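Local coordinates for protein peptidase, M20/M25/M40 family (Staphylococcus aureus, PDB 4EWT) that probably hydrolyses amide bonds of N-acylated amino acids or related substrates, as an M20-family metallohydrolase with two manganese ions bound, at residues V62-G67 with E121-F126; G70-I75 with T127-V132; F188-Q193 with V287-E292; G238-K243 with D251-E256. All blocks are in the same frame, centred on the assembly; numbering follows the deposited sequence. Where two conformers were deposited one is given.

Interaction 1 (V62-G67 with E121-F126); sequences VTIDSG and EMKDSF
Lys123 runs its extended side chain past the carbonyl of Asp65, yet the bond it makes there is a weak one: NZ reaches the backbone oxygen of Asp65, O, at 3.3 Å. With CG anti to the carbonyl carbon (chi1 -66°) and the chain straight beyond it, CD also lies 3.3 Å from Asp65 O, while CE packs on Ile64 CG2 at 4.0 Å, the two side chains crossing obliquely. The stronger partner of the ammonium is the carboxylate of Asp48, a salt bridge outside the two segments. Ile64 CG2 also meets Phe126, at the edge of its ring and near the ring plane, 4.0 Å from CZ; these two side chains cross at about a right angle. Ser66 follows, its CB 3.7 Å from Phe126 CE1 in an oblique approach and 3.3 Å from Phe126 O. Its hydroxyl is engaged by Gly128 O and the backbone N of Lys68, and Lys68 NZ donates to both Lys123 O and Phe126 O. Asp65 OD1 accepts from Gly67 N at 2.9 Å, an Asx turn, the donor lying above the carboxylate plane. The loop after helix 105-120 is thus fastened to strand 60-65 by a small apolar patch and by lysines whose ammonium groups donate to carbonyl oxygens, weakly in the case of Lys123, whose charge is probably balanced mainly by Asp48.

Interaction 2 (G70-I75 with T127-V132); sequences GKTLAI and TGKVVV
Ile75 turns CG1 between its own backbone N and carbonyl carbon (chi1 56°), which sets CG1 3.9 Å from Val132 CG2; chi2 (177°) then extends CD1 to within 3.8 Å of Val130 CG1. Val130 offers the branch anti to its backbone N, Val132 the one anti to its carbonyl carbon, and one isoleucine fits against two valines of the neighbouring strand. The strands are 72-78 and 129-135, parallel neighbours in the mixed sheet of the metal-binding domain, joined by a crossover through helix 105-120, in beta-alpha-beta fashion. Their axes approach to 4.6 Å at an angle of 23°. Four backbone bonds tie them: Lys129 N gives to Lys71 O, Leu73 N to Lys129 O, Val131 N to Leu73 O and Ile75 N to Val131 O, in the staggered pattern of a parallel pair. Alpha-carbon hydrogens of Gly128, Thr72, Val130, Ala74 and Val132 add CH...O contacts to the same carbonyls and to Ile75 O.

Leu73, Ile75, Val130 and Val132 share one face. Helix 372-386 lies over it, Val384 touching Leu73, Ile75 and Val130, and Met112 of helix 105-120 packs on Ile75 and Val132. Thr72, Ala74, Lys129 and Val131 take the other face, where Ala74 CB sits 4.1 Å from Val131 CB. At the strand entrance Gly70 and Gly128 bring their CA atoms to 3.6 Å, an approach too close for a side chain on either. Packing is also tight further along, where the methyl carbons Thr72 CG2 and Val131 CG2 stand 3.5 Å apart.

Interaction 3 (F188-Q193 with V287-E292); sequences FKLKVQ and VTCTLE
Phe188 offers its ring to Leu291 only obliquely: ring atom CD1 stands 4.1 Å from Leu291 CD1. CG of Phe188 sits between its backbone N and carbonyl carbon (chi1 63°), and the ring packs on Ile274 of helix 264-285 and Val259 of strand 248-261. Leu291 CD1 also reaches back over Leu190 CB at 4.0 Å. Next along this face, Leu190 CD1 presses on Cys289 CB at 3.7 Å, and Val192 CG1 closes the row against Val287, equally near its CB and both methyls. Helices 264-285 and 208-226 cover this side, Ser278 meeting Leu190 and Cys289, and Ala211 meeting Val192 and Val287.

The other face carries Lys189, Lys191, Gln193, Thr288, Thr290 and Glu292, and is more polar and more exposed. Lys191 and Thr290 lie side by side, pointing the same way, with CE of the lysine 3.9 Å from Thr290 OG1. Lys189 NZ and Glu292 OE2 stand 4.9 Å apart, opposite charges that may attract without touching, and Lys189 also packs on Phe246 of the second subunit.

Six backbone bonds join the strands in three reciprocal pairs: Lys189 with Glu292, Lys191 with Thr290 and Gln193 with Thr288. The bond from Glu292 N to Lys189 O is the straightest, with an N-H...O angle of 174°. Antiparallel strands with one face under two helices and the other polar and, at Lys189, meeting the second subunit are what is found in the alpha/beta lid, or dimerisation, domain of M20 peptidases.

Interaction 4 (G238-K243 with D251-E256); sequences GSFDGK and DVVEIE
Backbone bonds join Gly238-Gly242 to Val252-Glu256. Asp241 and Glu254 bond reciprocally, Asp241 N to Glu254 O at 2.8 Å, as do Ser239 and Glu256. Gly238 N adds a weak bond to Glu256 O, so that oxygen takes two donors: a classic beta bulge, with Gly238 and Ser239 both opposite Glu256.

Apolar contacts lie on the face of Phe240. Its CG is anti to the backbone N (chi1 -173°), and the side chain lies side by side with that of Ile255, whose CG1 sits over one face of the ring, 4.1 Å from CD1. Val253 CG1 approaches CE2 obliquely at 4.0 Å and also touches Gly242 CA. The Phe240 ring stacks as well with Phe240 of the second subunit.

Polar contacts on the opposite face run through water. One water donates to Ser239 OG at 2.6 Å and to Glu254 O; a second accepts from OG and donates to Glu256 OE1. The hydroxyl is also bonded by Gly244 N of the second subunit.

Phe240 and Gly242 pair with an antiparallel strand of that subunit, so this beta hairpin carries the sheet across the interface, as in the dimerisation domain of M20 peptidases.

How the interactions relate
Interactions 1 and 2 belong to the metal-binding domain, with centres 9 Å apart; interactions 3 and 4 lie in the lid domain, with centres 10 Å apart. Between the two pairs the centres are 48 to 56 Å apart. Strand 129-135 unites the first two: Val130 O receives Ile64 N at 2.9 Å. Strand 179-193 borders 248-261 in the second pair, where Leu190 N bonds Ile255 O at 2.7 Å. Interaction 2 is buried parallel sheet, largely aliphatic, whereas interaction 1 is a partly buried loop-to-strand contact with a small apolar patch and a weak lysine bond. Both antiparallel contacts have one apolar and one polar face; interaction 4 is the more buried, and more of its residues reach the second subunit.

Interaction 1 (V62-G67 with E121-F126)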
loop_
_atom_site.group_PDB
_atom_site.type_symbol
_atom_site.label_atom_id
_atom_site.label_comp_id
_atom_site.label_asym_id
_atom_site.label_seq_id
_atom_site.Cartn_x
_atom_site.Cartn_y
_atom_site.Cartn_z
ATOM N N VAL A 62 -28.100 1.354 46.646
ATOM C CA VAL A 62 -29.291 1.479 47.493
ATOM C C VAL A 62 -30.137 0.204 47.445
ATOM O O VAL A 62 -30.566 -0.240 46.374
ATOM C CB VAL A 62 -30.097 2.813 47.274
ATOM C CG1 VAL A 62 -29.288 3.816 46.478
ATOM C CG2 VAL A 62 -31.452 2.579 46.629
ATOM N N THR A 63 -30.316 -0.402 48.616
ATOM C CA THR A 63 -31.039 -1.662 48.752
ATOM C C THR A 63 -32.489 -1.427 49.189
ATOM O O THR A 63 -32.756 -0.723 50.165
ATOM C CB THR A 63 -30.316 -2.628 49.726
ATOM O OG1 THR A 63 -28.996 -2.903 49.237
ATOM C CG2 THR A 63 -31.058 -3.952 49.851
ATOM N N ILE A 64 -33.411 -2.005 48.426
ATOM C CA ILE A 64 -34.829 -1.981 48.748
ATOM C C ILE A 64 -35.228 -3.417 49.081
ATOM O O ILE A 64 -35.532 -4.214 48.183
ATOM C CB ILE A 64 -35.685 -1.463 47.565
ATOM C CG1 ILE A 64 -35.083 -0.191 46.952
ATOM C CG2 ILE A 64 -37.131 -1.234 48.011
ATOM C CD1 ILE A 64 -35.697 0.198 45.614
ATOM N N ASP A 65 -35.203 -3.748 50.370
ATOM C CA ASP A 65 -35.556 -5.089 50.826
ATOM C C ASP A 65 -37.039 -5.121 51.161
ATOM O O ASP A 65 -37.518 -4.323 51.970
ATOM C CB ASP A 65 -34.712 -5.486 52.045
ATOM C CG ASP A 65 -34.827 -6.977 52.402
ATOM O OD1 ASP A 65 -35.750 -7.669 51.910
ATOM O OD2 ASP A 65 -33.987 -7.462 53.193
ATOM N N SER A 66 -37.766 -6.043 50.535
ATOM C CA SER A 66 -39.202 -6.182 50.769
ATOM C C SER A 66 -39.501 -6.698 52.182
ATOM O O SER A 66 -40.624 -6.575 52.667
ATOM C CB SER A 66 -39.815 -7.126 49.738
ATOM O OG SER A 66 -39.469 -8.467 50.030
ATOM N N GLY A 67 -38.487 -7.278 52.822
ATOM C CA GLY A 67 -38.628 -7.888 54.141
ATOM C C GLY A 67 -38.858 -9.384 54.036
ATOM O O GLY A 67 -38.812 -10.101 55.038
ATOM N N GLU A 121 -42.087 2.309 48.340
ATOM C CA GLU A 121 -43.399 2.427 48.969
ATOM C C GLU A 121 -44.316 1.262 48.590
ATOM O O GLU A 121 -45.481 1.223 48.983
ATOM C CB GLU A 121 -44.023 3.814 48.709
ATOM C CG GLU A 121 -44.395 4.126 47.282
ATOM C CD GLU A 121 -44.330 5.614 46.959
ATOM O OE1 GLU A 121 -44.895 6.019 45.917
ATOM O OE2 GLU A 121 -43.701 6.384 47.722
ATOM N N MET A 122 -43.756 0.298 47.859
ATOM C CA MET A 122 -44.502 -0.865 47.388
ATOM C C MET A 122 -43.884 -2.193 47.824
ATOM O O MET A 122 -44.018 -3.201 47.125
ATOM C CB MET A 122 -44.637 -0.839 45.864
ATOM C CG MET A 122 -45.411 0.355 45.314
ATOM S SD MET A 122 -45.663 0.237 43.533
ATOM C CE MET A 122 -46.950 -1.007 43.458
ATOM N N LYS A 123 -43.231 -2.203 48.983
ATOM C CA LYS A 123 -42.624 -3.430 49.498
ATOM C C LYS A 123 -43.657 -4.539 49.704
ATOM O O LYS A 123 -43.299 -5.721 49.728
ATOM C CB LYS A 123 -41.845 -3.165 50.788
ATOM C CG LYS A 123 -40.622 -2.284 50.597
ATOM C CD LYS A 123 -39.888 -2.088 51.909
ATOM C CE LYS A 123 -38.625 -1.263 51.722
ATOM N NZ LYS A 123 -37.850 -1.200 52.995
ATOM N N ASP A 124 -44.923 -4.168 49.747
ATOM C CA ASP A 124 -46.047 -5.085 49.970
ATOM C C ASP A 124 -46.415 -5.724 48.618
ATOM O O ASP A 124 -47.313 -6.515 48.563
ATOM C CB ASP A 124 -47.304 -4.366 50.486
ATOM C CG ASP A 124 -47.179 -3.917 51.935
ATOM O OD1 ASP A 124 -46.198 -4.295 52.603
ATOM O OD2 ASP A 124 -48.075 -3.184 52.407
ATOM N N SER A 125 -45.738 -5.346 47.559
ATOM C CA SER A 125 -46.036 -5.865 46.216
ATOM C C SER A 125 -44.952 -6.740 45.575
ATOM O O SER A 125 -45.093 -7.155 44.420
ATOM C CB SER A 125 -46.403 -4.718 45.266
ATOM O OG SER A 125 -47.564 -4.046 45.719
ATOM N N PHE A 126 -43.871 -7.012 46.304
ATOM C CA PHE A 126 -42.842 -7.934 45.813
ATOM C C PHE A 126 -42.119 -8.651 46.945
ATOM O O PHE A 126 -42.365 -8.377 48.123
ATOM C CB PHE A 126 -41.848 -7.245 44.851
ATOM C CG PHE A 126 -41.048 -6.125 45.473
ATOM C CD1 PHE A 126 -39.780 -6.366 45.997
ATOM C CD2 PHE A 126 -41.554 -4.822 45.510
ATOM C CE1 PHE A 126 -39.032 -5.334 46.564
ATOM C CE2 PHE A 126 -40.814 -3.776 46.072
ATOM C CZ PHE A 126 -39.555 -4.031 46.602
#

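Interaction 2 (G70-I75 with T127-V132)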
loop_
_atom_site.group_PDB
_atom_site.type_symbol
_atom_site.label_atom_id
_atom_site.label_comp_id
_atom_site.label_asym_id
_atom_site.label_seq_id
_atom_site.Cartn_x
_atom_site.Cartn_y
_atom_site.Cartn_z
ATOM N N GLY A 70 -36.453 -13.970 48.759
ATOM C CA GLY A 70 -36.607 -14.003 47.315
ATOM C C GLY A 70 -35.369 -13.614 46.533
ATOM O O GLY A 70 -34.292 -13.375 47.093
ATOM N N LYS A 71 -35.557 -13.503 45.242
ATOM C CA LYS A 71 -34.533 -13.098 44.291
ATOM C C LYS A 71 -33.986 -11.714 44.534
ATOM O O LYS A 71 -34.564 -10.941 45.265
ATOM C CB LYS A 71 -35.166 -13.094 42.926
ATOM C CG LYS A 71 -35.436 -14.435 42.420
ATOM C CD LYS A 71 -36.542 -14.456 41.462
ATOM C CE LYS A 71 -36.518 -15.741 40.669
ATOM N NZ LYS A 71 -37.281 -15.609 39.416
ATOM N N THR A 72 -32.886 -11.388 43.883
ATOM C CA THR A 72 -32.363 -10.038 43.948
ATOM C C THR A 72 -32.082 -9.549 42.538
ATOM O O THR A 72 -31.287 -10.146 41.805
ATOM C CB THR A 72 -31.077 -9.972 44.790
ATOM O OG1 THR A 72 -31.342 -10.466 46.109
ATOM C CG2 THR A 72 -30.568 -8.542 44.883
ATOM N N LEU A 73 -32.764 -8.471 42.168
ATOM C CA LEU A 73 -32.610 -7.868 40.866
ATOM C C LEU A 73 -31.919 -6.530 41.024
ATOM O O LEU A 73 -32.371 -5.677 41.795
ATOM C CB LEU A 73 -33.973 -7.662 40.206
ATOM C CG LEU A 73 -33.982 -6.892 38.885
ATOM C CD1 LEU A 73 -33.233 -7.662 37.789
ATOM C CD2 LEU A 73 -35.405 -6.591 38.456
ATOM N N ALA A 74 -30.821 -6.356 40.293
ATOM C CA ALA A 74 -30.133 -5.080 40.279
ATOM C C ALA A 74 -30.593 -4.268 39.082
ATOM O O ALA A 74 -30.751 -4.797 37.978
ATOM C CB ALA A 74 -28.632 -5.268 40.266
ATOM N N ILE A 75 -30.829 -2.983 39.315
ATOM C CA ILE A 75 -31.167 -2.054 38.241
ATOM C C ILE A 75 -30.154 -0.908 38.250
ATOM O O ILE A 75 -29.812 -0.383 39.304
ATOM C CB ILE A 75 -32.640 -1.569 38.332
ATOM C CG1 ILE A 75 -32.934 -0.940 39.696
ATOM C CG2 ILE A 75 -33.592 -2.754 38.085
ATOM C CD1 ILE A 75 -34.336 -0.381 39.822
ATOM N N THR A 127 -41.242 -9.579 46.568
ATOM C CA THR A 127 -40.405 -10.318 47.510
ATOM C C THR A 127 -38.938 -10.165 47.115
ATOM O O THR A 127 -38.629 -9.702 46.020
ATOM C CB THR A 127 -40.758 -11.813 47.537
ATOM O OG1 THR A 127 -40.505 -12.380 46.246
ATOM C CG2 THR A 127 -42.228 -12.021 47.912
ATOM N N GLY A 128 -38.041 -10.568 48.010
ATOM C CA GLY A 128 -36.609 -10.416 47.779
ATOM C C GLY A 128 -36.193 -8.960 47.830
ATOM O O GLY A 128 -36.714 -8.191 48.636
ATOM N N LYS A 129 -35.266 -8.582 46.954
ATOM C CA LYS A 129 -34.659 -7.264 47.001
ATOM C C LYS A 129 -34.471 -6.648 45.623
ATOM O O LYS A 129 -34.253 -7.349 44.626
ATOM C CB LYS A 129 -33.276 -7.330 47.660
ATOM C CG LYS A 129 -33.230 -7.769 49.109
ATOM C CD LYS A 129 -31.778 -7.913 49.541
ATOM C CE LYS A 129 -31.623 -8.882 50.696
ATOM N NZ LYS A 129 -30.235 -9.432 50.705
ATOM N N VAL A 130 -34.537 -5.323 45.588
ATOM C CA VAL A 130 -34.040 -4.550 44.469
ATOM C C VAL A 130 -32.724 -3.937 44.922
ATOM O O VAL A 130 -32.631 -3.382 46.020
ATOM C CB VAL A 130 -34.995 -3.409 44.072
ATOM C CG1 VAL A 130 -34.477 -2.690 42.832
ATOM C CG2 VAL A 130 -36.392 -3.931 43.821
ATOM N N VAL A 131 -31.708 -4.061 44.082
ATOM C CA VAL A 131 -30.455 -3.358 44.280
ATOM C C VAL A 131 -30.365 -2.286 43.195
ATOM O O VAL A 131 -30.148 -2.589 42.030
ATOM C CB VAL A 131 -29.227 -4.319 44.216
ATOM C CG1 VAL A 131 -27.922 -3.543 44.269
ATOM C CG2 VAL A 131 -29.281 -5.323 45.363
ATOM N N VAL A 132 -30.542 -1.035 43.586
ATOM C CA VAL A 132 -30.369 0.066 42.666
ATOM C C VAL A 132 -28.897 0.451 42.664
ATOM O O VAL A 132 -28.316 0.697 43.724
ATOM C CB VAL A 132 -31.240 1.265 43.059
ATOM C CG1 VAL A 132 -31.046 2.400 42.077
ATOM C CG2 VAL A 132 -32.696 0.841 43.122
#

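Interaction 3 (F188-Q193 with V287-E292)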
loop_
_atom_site.group_PDB
_atom_site.type_symbol
_atom_site.label_atom_id
_atom_site.label_comp_id
_atom_site.label_asym_id
_atom_site.label_seq_id
_atom_site.Cartn_x
_atom_site.Cartn_y
_atom_site.Cartn_z
ATOM N N PHE A 188 -4.324 0.580 21.412
ATOM C CA PHE A 188 -2.919 0.250 21.236
ATOM C C PHE A 188 -2.054 1.453 20.890
ATOM O O PHE A 188 -2.512 2.420 20.268
ATOM C CB PHE A 188 -2.734 -0.883 20.203
ATOM C CG PHE A 188 -3.202 -0.534 18.807
ATOM C CD1 PHE A 188 -2.295 -0.121 17.847
ATOM C CD2 PHE A 188 -4.545 -0.671 18.457
ATOM C CE1 PHE A 188 -2.719 0.188 16.533
ATOM C CE2 PHE A 188 -5.000 -0.374 17.144
ATOM C CZ PHE A 188 -4.094 0.056 16.190
ATOM N N LYS A 189 -0.799 1.375 21.320
ATOM C CA LYS A 189 0.227 2.317 20.900
ATOM C C LYS A 189 1.300 1.498 20.226
ATOM O O LYS A 189 1.671 0.432 20.716
ATOM C CB LYS A 189 0.823 3.056 22.103
ATOM C CG LYS A 189 -0.197 3.883 22.868
ATOM C CD LYS A 189 0.424 4.557 24.081
ATOM C CE LYS A 189 -0.592 5.468 24.786
ATOM N NZ LYS A 189 -0.328 5.541 26.257
ATOM N N LEU A 190 1.779 1.974 19.086
ATOM C CA LEU A 190 2.854 1.285 18.402
ATOM C C LEU A 190 3.978 2.260 18.140
ATOM O O LEU A 190 3.777 3.316 17.518
ATOM C CB LEU A 190 2.367 0.663 17.090
ATOM C CG LEU A 190 3.427 0.087 16.138
ATOM C CD1 LEU A 190 4.150 -1.162 16.707
ATOM C CD2 LEU A 190 2.771 -0.230 14.817
ATOM N N LYS A 191 5.159 1.917 18.628
ATOM C CA LYS A 191 6.316 2.705 18.319
ATOM C C LYS A 191 7.068 1.982 17.219
ATOM O O LYS A 191 7.333 0.799 17.334
ATOM C CB LYS A 191 7.194 2.932 19.553
ATOM C CG LYS A 191 8.502 3.642 19.215
ATOM C CD LYS A 191 9.206 4.197 20.444
ATOM C CE LYS A 191 9.856 3.103 21.246
ATOM N NZ LYS A 191 10.889 3.666 22.194
ATOM N N VAL A 192 7.358 2.698 16.141
ATOM C CA VAL A 192 8.111 2.160 15.011
ATOM C C VAL A 192 9.455 2.886 15.004
ATOM O O VAL A 192 9.519 4.093 14.718
ATOM C CB VAL A 192 7.373 2.353 13.650
ATOM C CG1 VAL A 192 8.180 1.754 12.496
ATOM C CG2 VAL A 192 5.945 1.707 13.663
ATOM N N GLN A 193 10.511 2.164 15.366
ATOM C CA GLN A 193 11.842 2.733 15.434
ATOM C C GLN A 193 12.664 2.276 14.232
ATOM O O GLN A 193 12.948 1.086 14.084
ATOM C CB GLN A 193 12.517 2.317 16.755
ATOM C CG GLN A 193 14.007 2.674 16.897
ATOM C CD GLN A 193 14.238 4.142 17.161
ATOM O OE1 GLN A 193 14.865 4.835 16.353
ATOM N NE2 GLN A 193 13.743 4.633 18.301
ATOM N N VAL A 287 12.711 -2.475 10.945
ATOM C CA VAL A 287 12.461 -1.551 12.044
ATOM C C VAL A 287 12.294 -2.332 13.335
ATOM O O VAL A 287 12.133 -3.553 13.294
ATOM C CB VAL A 287 11.188 -0.723 11.800
ATOM C CG1 VAL A 287 11.448 0.354 10.744
ATOM C CG2 VAL A 287 10.002 -1.632 11.396
ATOM N N THR A 288 12.331 -1.641 14.476
ATOM C CA THR A 288 11.958 -2.250 15.764
ATOM C C THR A 288 10.581 -1.716 16.150
ATOM O O THR A 288 10.356 -0.501 16.138
ATOM C CB THR A 288 12.967 -1.900 16.874
ATOM O OG1 THR A 288 14.278 -2.157 16.390
ATOM C CG2 THR A 288 12.743 -2.745 18.139
ATOM N N CYS A 289 9.661 -2.619 16.492
ATOM C CA CYS A 289 8.309 -2.214 16.858
ATOM C C CYS A 289 8.074 -2.455 18.333
ATOM O O CYS A 289 8.394 -3.532 18.836
ATOM C CB CYS A 289 7.300 -3.029 16.080
ATOM S SG CYS A 289 7.173 -2.517 14.388
ATOM N N THR A 290 7.501 -1.466 19.016
ATOM C CA THR A 290 7.074 -1.638 20.408
ATOM C C THR A 290 5.572 -1.451 20.473
ATOM O O THR A 290 5.064 -0.329 20.381
ATOM C CB THR A 290 7.807 -0.678 21.375
ATOM O OG1 THR A 290 9.204 -0.688 21.064
ATOM C CG2 THR A 290 7.616 -1.110 22.857
ATOM N N LEU A 291 4.870 -2.575 20.602
ATOM C CA LEU A 291 3.423 -2.599 20.683
ATOM C C LEU A 291 2.965 -2.770 22.133
ATOM O O LEU A 291 3.410 -3.686 22.841
ATOM C CB LEU A 291 2.871 -3.725 19.816
ATOM C CG LEU A 291 1.361 -3.819 19.577
ATOM C CD1 LEU A 291 0.831 -2.590 18.901
ATOM C CD2 LEU A 291 1.048 -5.072 18.750
ATOM N N GLU A 292 2.120 -1.838 22.569
ATOM C CA GLU A 292 1.411 -1.930 23.839
ATOM C C GLU A 292 -0.058 -2.092 23.433
ATOM O O GLU A 292 -0.613 -1.243 22.749
ATOM C CB GLU A 292 1.595 -0.648 24.659
ATOM C CG GLU A 292 3.051 -0.318 25.033
ATOM C CD GLU A 292 3.221 1.112 25.574
ATOM O OE1 GLU A 292 4.120 1.831 25.077
ATOM O OE2 GLU A 292 2.447 1.524 26.484
#

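Interaction 4 (G238-K243 with D251-E256)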
loop_
_atom_site.group_PDB
_atom_site.type_symbol
_atom_site.label_atom_id
_atom_site.label_comp_id
_atom_site.label_asym_id
_atom_site.label_seq_id
_atom_site.Cartn_x
_atom_site.Cartn_y
_atom_site.Cartn_z
ATOM N N GLY A 238 -5.984 6.715 14.895
ATOM C CA GLY A 238 -6.331 8.095 15.138
ATOM C C GLY A 238 -5.144 9.025 15.304
ATOM O O GLY A 238 -5.292 10.245 15.214
ATOM N N SER A 239 -3.960 8.461 15.534
ATOM C CA SER A 239 -2.770 9.289 15.745
ATOM C C SER A 239 -1.566 8.663 15.042
ATOM O O SER A 239 -1.175 7.536 15.348
ATOM C CB SER A 239 -2.511 9.469 17.237
ATOM O OG SER A 239 -1.542 10.457 17.466
ATOM N N PHE A 240 -1.033 9.373 14.046
ATOM C CA PHE A 240 0.204 8.963 13.392
ATOM C C PHE A 240 1.156 10.124 13.689
ATOM O O PHE A 240 1.151 11.143 12.989
ATOM C CB PHE A 240 -0.053 8.773 11.887
ATOM C CG PHE A 240 1.122 8.177 11.097
ATOM C CD1 PHE A 240 0.952 7.025 10.358
ATOM C CD2 PHE A 240 2.356 8.808 11.043
ATOM C CE1 PHE A 240 2.008 6.478 9.605
ATOM C CE2 PHE A 240 3.428 8.266 10.305
ATOM C CZ PHE A 240 3.249 7.107 9.586
ATOM N N ASP A 241 1.919 10.006 14.775
ATOM C CA ASP A 241 2.789 11.103 15.171
ATOM C C ASP A 241 4.147 10.948 14.519
ATOM O O ASP A 241 5.003 10.249 15.025
ATOM C CB ASP A 241 2.873 11.233 16.696
ATOM C CG ASP A 241 3.642 12.466 17.144
ATOM O OD1 ASP A 241 3.835 13.417 16.343
ATOM O OD2 ASP A 241 4.061 12.488 18.319
ATOM N N GLY A 242 4.306 11.592 13.358
ATOM C CA GLY A 242 5.542 11.541 12.570
ATOM C C GLY A 242 6.094 12.917 12.210
ATOM O O GLY A 242 6.807 13.066 11.211
ATOM N N LYS A 243 5.758 13.925 13.008
ATOM C CA LYS A 243 6.227 15.280 12.752
ATOM C C LYS A 243 7.753 15.353 12.884
ATOM O O LYS A 243 8.344 14.808 13.809
ATOM C CB LYS A 243 5.546 16.299 13.662
ATOM C CG LYS A 243 5.896 17.756 13.281
ATOM C CD LYS A 243 5.270 18.742 14.233
ATOM C CE LYS A 243 5.784 20.175 13.970
ATOM N NZ LYS A 243 5.753 20.504 12.489
ATOM N N ASP A 251 13.355 9.120 12.317
ATOM C CA ASP A 251 13.906 7.952 13.036
ATOM C C ASP A 251 12.861 7.092 13.743
ATOM O O ASP A 251 13.065 5.889 13.918
ATOM C CB ASP A 251 14.976 8.395 14.054
ATOM C CG ASP A 251 14.407 9.214 15.199
ATOM O OD1 ASP A 251 13.438 9.989 14.990
ATOM O OD2 ASP A 251 14.940 9.097 16.331
ATOM N N VAL A 252 11.758 7.721 14.144
ATOM C CA VAL A 252 10.726 7.072 14.928
ATOM C C VAL A 252 9.362 7.702 14.633
ATOM O O VAL A 252 9.263 8.919 14.465
ATOM C CB VAL A 252 11.053 7.085 16.450
ATOM C CG1 VAL A 252 11.205 8.497 16.960
ATOM C CG2 VAL A 252 9.983 6.340 17.252
ATOM N N VAL A 253 8.336 6.863 14.489
ATOM C CA VAL A 253 6.958 7.346 14.483
ATOM C C VAL A 253 6.159 6.677 15.614
ATOM O O VAL A 253 6.407 5.526 15.987
ATOM C CB VAL A 253 6.223 7.248 13.088
ATOM C CG1 VAL A 253 7.049 7.887 11.948
ATOM C CG2 VAL A 253 5.864 5.847 12.733
ATOM N N GLU A 254 5.244 7.394 16.218
ATOM C CA GLU A 254 4.339 6.827 17.185
ATOM C C GLU A 254 2.950 6.774 16.659
ATOM O O GLU A 254 2.392 7.741 16.287
ATOM C CB GLU A 254 4.283 7.588 18.487
ATOM C CG GLU A 254 5.548 7.847 19.094
ATOM C CD GLU A 254 5.988 6.821 20.043
ATOM O OE1 GLU A 254 5.285 5.839 20.272
ATOM O OE2 GLU A 254 7.084 6.999 20.543
ATOM N N ILE A 255 2.421 5.588 16.656
ATOM C CA ILE A 255 1.083 5.343 16.172
ATOM C C ILE A 255 0.177 4.987 17.343
ATOM O O ILE A 255 0.548 4.197 18.203
ATOM C CB ILE A 255 1.072 4.236 15.099
ATOM C CG1 ILE A 255 1.555 4.805 13.750
ATOM C CG2 ILE A 255 -0.318 3.586 14.993
ATOM C CD1 ILE A 255 2.211 3.745 12.847
ATOM N N GLU A 256 -1.003 5.600 17.384
ATOM C CA GLU A 256 -1.996 5.216 18.365
ATOM C C GLU A 256 -3.297 4.871 17.669
ATOM O O GLU A 256 -3.736 5.572 16.740
ATOM C CB GLU A 256 -2.206 6.319 19.398
ATOM C CG GLU A 256 -1.007 6.559 20.305
ATOM C CD GLU A 256 -1.264 7.642 21.336
ATOM O OE1 GLU A 256 -2.287 8.344 21.208
ATOM O OE2 GLU A 256 -0.446 7.798 22.275
HETATM O O HOH W 1 0.598 9.090 18.201
HETATM O O HOH W 2 -1.843 11.450 20.490
#